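Local structure of superoxide dismutase (Chaetomium thermophilum, 4BR6) at residues Ala102-Phe107 against Leu138-Arg143; Glu79-Ala84 against Asn183-Lys188. The protein catalyses the dismutation of superoxide to hydrogen peroxide and molecular oxygen at a manganese centre, probably protecting cells from radicals formed within them. All coordinates share one frame; numbering follows the deposited sequence.

Contact 1. Residues Ala102-Phe107 against Leu138-Arg143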
loop_
_atom_site.group_PDB
_atom_site.type_symbol
_atom_site.label_atom_id
_atom_site.label_comp_id
_atom_site.label_asym_id
_atom_site.label_seq_id
_atom_site.Cartn_x
_atom_site.Cartn_y
_atom_site.Cartn_z
ATOM N N ALA B 102 -23.093 22.516 6.661
ATOM C CA ALA B 102 -23.474 22.199 5.291
ATOM C C ALA B 102 -23.140 20.768 4.905
ATOM O O ALA B 102 -23.977 20.067 4.340
ATOM C CB ALA B 102 -22.789 23.143 4.341
ATOM N N ASP B 103 -21.914 20.342 5.213
ATOM C CA ASP B 103 -21.375 19.094 4.682
ATOM C C ASP B 103 -21.485 17.889 5.634
ATOM O O ASP B 103 -21.272 16.746 5.223
ATOM C CB ASP B 103 -19.922 19.309 4.238
ATOM C CG ASP B 103 -19.816 20.203 3.002
ATOM O OD1 ASP B 103 -20.780 20.238 2.210
ATOM O OD2 ASP B 103 -18.782 20.886 2.819
ATOM N N PHE B 104 -21.841 18.139 6.891
ATOM C CA PHE B 104 -21.945 17.070 7.880
ATOM C C PHE B 104 -23.238 17.133 8.694
ATOM O O PHE B 104 -23.475 16.283 9.544
ATOM C CB PHE B 104 -20.738 17.094 8.823
ATOM C CG PHE B 104 -19.412 16.896 8.128
ATOM C CD1 PHE B 104 -18.989 15.632 7.752
ATOM C CD2 PHE B 104 -18.584 17.972 7.859
ATOM C CE1 PHE B 104 -17.775 15.450 7.127
ATOM C CE2 PHE B 104 -17.365 17.782 7.231
ATOM C CZ PHE B 104 -16.970 16.523 6.865
ATOM N N GLY B 105 -24.072 18.135 8.436
ATOM C CA GLY B 105 -25.348 18.249 9.123
ATOM C C GLY B 105 -25.220 19.096 10.368
ATOM O O GLY B 105 -25.951 20.073 10.547
ATOM N N SER B 106 -24.268 18.730 11.221
ATOM C CA SER B 106 -23.996 19.478 12.431
ATOM C C SER B 106 -22.521 19.306 12.781
ATOM O O SER B 106 -21.812 18.524 12.137
ATOM C CB SER B 106 -24.895 18.988 13.567
ATOM O OG SER B 106 -24.643 17.635 13.871
ATOM N N PHE B 107 -22.054 20.048 13.780
ATOM C CA PHE B 107 -20.711 19.847 14.318
ATOM C C PHE B 107 -20.629 18.493 15.007
ATOM O O PHE B 107 -19.662 17.741 14.844
ATOM C CB PHE B 107 -20.349 20.937 15.328
ATOM C CG PHE B 107 -19.046 20.685 16.041
ATOM C CD1 PHE B 107 -17.847 20.979 15.432
ATOM C CD2 PHE B 107 -19.023 20.123 17.304
ATOM C CE1 PHE B 107 -16.651 20.734 16.076
ATOM C CE2 PHE B 107 -17.826 19.876 17.947
ATOM C CZ PHE B 107 -16.643 20.188 17.331
ATOM N N LEU B 138 -16.183 20.254 2.423
ATOM C CA LEU B 138 -15.395 19.619 3.482
ATOM C C LEU B 138 -15.589 18.100 3.530
ATOM O O LEU B 138 -16.660 17.596 3.217
ATOM C CB LEU B 138 -15.793 20.193 4.848
ATOM C CG LEU B 138 -15.635 21.694 5.058
ATOM C CD1 LEU B 138 -16.036 22.021 6.473
ATOM C CD2 LEU B 138 -14.203 22.138 4.754
ATOM N N ALA B 139 -14.555 17.376 3.949
ATOM C CA ALA B 139 -14.655 15.933 4.115
ATOM C C ALA B 139 -13.707 15.444 5.197
ATOM O O ALA B 139 -12.802 16.165 5.625
ATOM C CB ALA B 139 -14.372 15.212 2.793
ATOM N N ILE B 140 -13.933 14.215 5.645
ATOM C CA ILE B 140 -13.013 13.541 6.549
ATOM C C ILE B 140 -12.230 12.508 5.729
ATOM O O ILE B 140 -12.822 11.660 5.070
ATOM C CB ILE B 140 -13.791 12.859 7.708
ATOM C CG1 ILE B 140 -14.493 13.915 8.559
ATOM C CG2 ILE B 140 -12.863 11.995 8.580
ATOM C CD1 ILE B 140 -15.699 13.387 9.319
ATOM N N VAL B 141 -10.904 12.606 5.738
ATOM C CA VAL B 141 -10.078 11.615 5.072
ATOM C C VAL B 141 -9.179 10.985 6.107
ATOM O O VAL B 141 -8.974 11.552 7.177
ATOM C CB VAL B 141 -9.220 12.223 3.947
ATOM C CG1 VAL B 141 -10.128 12.853 2.877
ATOM C CG2 VAL B 141 -8.214 13.245 4.510
ATOM N N THR B 142 -8.643 9.816 5.767
ATOM C CA THR B 142 -7.640 9.160 6.580
ATOM C C THR B 142 -6.354 9.025 5.754
ATOM O O THR B 142 -6.397 8.942 4.525
ATOM C CB THR B 142 -8.128 7.787 7.043
ATOM O OG1 THR B 142 -8.524 7.016 5.904
ATOM C CG2 THR B 142 -9.306 7.949 7.986
ATOM N N ARG B 143 -5.214 9.032 6.429
ATOM C CA ARG B 143 -3.934 8.810 5.771
ATOM C C ARG B 143 -3.159 7.771 6.563
ATOM O O ARG B 143 -3.192 7.780 7.790
ATOM C CB ARG B 143 -3.155 10.125 5.679
ATOM C CG ARG B 143 -3.818 11.152 4.782
ATOM C CD ARG B 143 -3.523 10.866 3.315
ATOM N NE ARG B 143 -4.147 11.823 2.403
ATOM C CZ ARG B 143 -5.402 11.741 1.956
ATOM N NH1 ARG B 143 -6.204 10.762 2.343
ATOM N NH2 ARG B 143 -5.863 12.654 1.114
#

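Contact 2. Residues Glu79-Ala84 against Asn183-Lys188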
loop_
_atom_site.group_PDB
_atom_site.type_symbol
_atom_site.label_atom_id
_atom_site.label_comp_id
_atom_site.label_asym_id
_atom_site.label_seq_id
_atom_site.Cartn_x
_atom_site.Cartn_y
_atom_site.Cartn_z
ATOM N N GLU B 79 -0.287 23.213 15.885
ATOM C CA GLU B 79 -0.983 24.456 15.599
ATOM C C GLU B 79 -2.475 24.369 15.861
ATOM O O GLU B 79 -3.081 25.381 16.222
ATOM C CB GLU B 79 -0.780 24.853 14.145
ATOM C CG GLU B 79 0.614 25.267 13.789
ATOM C CD GLU B 79 0.696 25.693 12.335
ATOM O OE1 GLU B 79 -0.325 25.548 11.624
ATOM O OE2 GLU B 79 1.763 26.165 11.900
ATOM N N ASN B 80 -3.080 23.191 15.661
ATOM C CA ASN B 80 -4.522 23.052 15.938
ATOM C C ASN B 80 -4.815 22.421 17.300
ATOM O O ASN B 80 -5.853 21.812 17.512
ATOM C CB ASN B 80 -5.356 22.442 14.765
ATOM C CG ASN B 80 -5.116 20.941 14.515
ATOM O OD1 ASN B 80 -4.770 20.543 13.399
ATOM N ND2 ASN B 80 -5.369 20.105 15.522
ATOM N N LEU B 81 -3.874 22.611 18.221
ATOM C CA LEU B 81 -4.043 22.228 19.615
ATOM C C LEU B 81 -3.812 23.474 20.476
ATOM O O LEU B 81 -2.926 24.281 20.188
ATOM C CB LEU B 81 -3.052 21.134 20.038
ATOM C CG LEU B 81 -3.240 19.705 19.515
ATOM C CD1 LEU B 81 -2.114 18.830 19.991
ATOM C CD2 LEU B 81 -4.578 19.104 19.938
ATOM N N ALA B 82 -4.603 23.625 21.528
ATOM C CA ALA B 82 -4.423 24.726 22.451
ATOM C C ALA B 82 -5.024 24.351 23.798
ATOM O O ALA B 82 -5.933 23.527 23.863
ATOM C CB ALA B 82 -5.057 25.988 21.900
ATOM N N PRO B 83 -4.491 24.930 24.888
ATOM C CA PRO B 83 -5.034 24.657 26.224
ATOM C C PRO B 83 -6.524 24.949 26.311
ATOM O O PRO B 83 -6.993 25.894 25.688
ATOM C CB PRO B 83 -4.259 25.616 27.128
ATOM C CG PRO B 83 -3.581 26.594 26.194
ATOM C CD PRO B 83 -3.361 25.873 24.934
ATOM N N ALA B 84 -7.252 24.147 27.078
ATOM C CA ALA B 84 -8.704 24.284 27.174
ATOM C C ALA B 84 -9.129 25.613 27.795
ATOM O O ALA B 84 -10.240 26.079 27.560
ATOM C CB ALA B 84 -9.286 23.132 27.969
ATOM N N ASN B 183 -11.426 18.571 23.400
ATOM C CA ASN B 183 -11.333 19.613 24.414
ATOM C C ASN B 183 -10.162 20.559 24.240
ATOM O O ASN B 183 -10.131 21.621 24.867
ATOM C CB ASN B 183 -11.252 19.003 25.808
ATOM C CG ASN B 183 -12.558 18.414 26.246
ATOM O OD1 ASN B 183 -13.482 19.141 26.617
ATOM N ND2 ASN B 183 -12.657 17.095 26.194
ATOM N N VAL B 184 -9.207 20.170 23.399
ATOM C CA VAL B 184 -8.009 20.971 23.177
ATOM C C VAL B 184 -7.736 21.273 21.695
ATOM O O VAL B 184 -6.616 21.614 21.344
ATOM C CB VAL B 184 -6.748 20.307 23.824
ATOM C CG1 VAL B 184 -6.824 20.379 25.357
ATOM C CG2 VAL B 184 -6.588 18.867 23.368
ATOM N N ILE B 185 -8.754 21.178 20.838
ATOM C CA ILE B 185 -8.614 21.551 19.421
ATOM C C ILE B 185 -8.736 23.058 19.218
ATOM O O ILE B 185 -9.732 23.645 19.603
ATOM C CB ILE B 185 -9.696 20.879 18.528
ATOM C CG1 ILE B 185 -9.572 19.359 18.595
ATOM C CG2 ILE B 185 -9.588 21.356 17.072
ATOM C CD1 ILE B 185 -8.228 18.827 18.148
ATOM N N ASN B 186 -7.739 23.678 18.584
ATOM C CA ASN B 186 -7.777 25.119 18.339
ATOM C C ASN B 186 -8.607 25.480 17.100
ATOM O O ASN B 186 -8.095 25.496 15.986
ATOM C CB ASN B 186 -6.367 25.699 18.201
ATOM C CG ASN B 186 -6.360 27.211 18.253
ATOM O OD1 ASN B 186 -7.363 27.844 17.945
ATOM N ND2 ASN B 186 -5.242 27.798 18.675
ATOM N N TRP B 187 -9.883 25.806 17.300
ATOM C CA TRP B 187 -10.776 26.068 16.173
ATOM C C TRP B 187 -10.550 27.436 15.573
ATOM O O TRP B 187 -11.098 27.755 14.531
ATOM C CB TRP B 187 -12.244 25.898 16.558
ATOM C CG TRP B 187 -12.574 24.469 16.775
ATOM C CD1 TRP B 187 -12.821 23.861 17.957
ATOM C CD2 TRP B 187 -12.644 23.452 15.774
ATOM N NE1 TRP B 187 -13.056 22.525 17.763
ATOM C CE2 TRP B 187 -12.949 22.249 16.430
ATOM C CE3 TRP B 187 -12.474 23.440 14.389
ATOM C CZ2 TRP B 187 -13.101 21.056 15.750
ATOM C CZ3 TRP B 187 -12.626 22.257 13.723
ATOM C CH2 TRP B 187 -12.937 21.081 14.400
ATOM N N LYS B 188 -9.725 28.243 16.223
ATOM C CA LYS B 188 -9.325 29.517 15.643
ATOM C C LYS B 188 -8.274 29.270 14.560
ATOM O O LYS B 188 -8.303 29.884 13.500
ATOM C CB LYS B 188 -8.818 30.463 16.734
ATOM C CG LYS B 188 -8.147 31.725 16.230
ATOM C CD LYS B 188 -8.266 32.880 17.228
ATOM C CE LYS B 188 -7.967 32.467 18.656
ATOM N NZ LYS B 188 -6.627 31.845 18.815
HETATM O O HOH W 1 -2.695 26.948 18.359
#

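Contact 1. Residues Ala102-Phe107 against Leu138-Arg143
Leu138, which opens strand 138-144, an outer strand of this chain's three-stranded sheet, gives its backbone N-H to the carboxylate of Asp103 of helix 94-104. The bond from Leu138 N to Asp103 OD2 measures 2.7 Å and is almost straight at hydrogen (176°), although the donor approaches from above the carboxylate plane, 40° out of it. The Leu138 side chain crosses that of Phe104 at about a right angle, its CB 3.7 Å from Phe104 CE2, and it also packs on Ala99 and Ile100 of the same helix. At Ala139 the backbone does the touching: its CA sits at the edge of the Phe104 ring, 3.6 Å from CZ. Ile140 follows with its longer branch. CG1 is anti to the carbonyl carbon (chi1 -64°), and CD1 beyond it comes within 3.7 Å of Phe104 CE1. The far end of the ring thus spans three successive strand residues, while Phe110 and Gln113 of helix 107-119 add further contacts. Asp103 OD1 accepts a hydrogen bond from Asn137 ND2 of a second subunit. With one oxygen on the strand start and the other across the interface, the carboxylate ties its helix to both subunits, and these two N-H donors probably favour its charged form.

Contact 2. Residues Glu79-Ala84 against Asn183-Lys188
Asn80 and Asn186 meet through their backbones: Asn186 N donates to Asn80 O at 2.9 Å. The second bond runs from Ala82 N to Val184 O, also 2.9 Å, and the two flank a single antiparallel bridge between Leu81 and Ile185. Both acceptors take a CA-H...O contact as well, Val184 O from Leu81 CA at 3.2 Å and Asn80 O from Ile185 CA. Leu81 CD2 lies 4.0 Å from Val184 CG2. Asn186 CG is anti to the backbone N (chi1 -167°), and the amide beyond has both ends engaged. Its OD1 caps helix 187-195, accepting from Lys188 N at 3.0 Å and from Thr189 N; its ND2 donates over 2.7 Å to a water that donates to Glu79 O and Leu81 O. Glu79 O also accepts from Thr189 OG1. Replacing Asn186 with an alanine would probably leave the first turn of that helix without its cap and the water without its amide donor. Asn80 OD1 accepts from Arg193 and Gly158, and Glu79 forms a salt bridge with Arg193. The amide of Asn186 and the carbonyls of Glu79, Asn80 and Leu81 thus have partners where the chain leaves helix 61-79, joining the alpha-hairpin domain to the C-terminal helix.

How the contacts relate
The two contacts differ in depth and in chemistry. Contact 2 is buried, with the Leu81 side chain about 10 Å from the manganese ion, and it joins the alpha-hairpin domain to the C-terminal domain chiefly through backbone bonds, an asparagine cap and a water. Contact 1 is partly buried, remote from the metal and confined to the C-terminal domain; there an aromatic ring packs on the outer strand 138-144 beside one carboxylate bond, close to a subunit interface that contact 2 does not reach. Along the chain, contact 1 falls between the segments of contact 2. Their centres are 18 Å apart, yet they touch where Phe107 CE1 packs 3.6 Å from Trp187 CZ2.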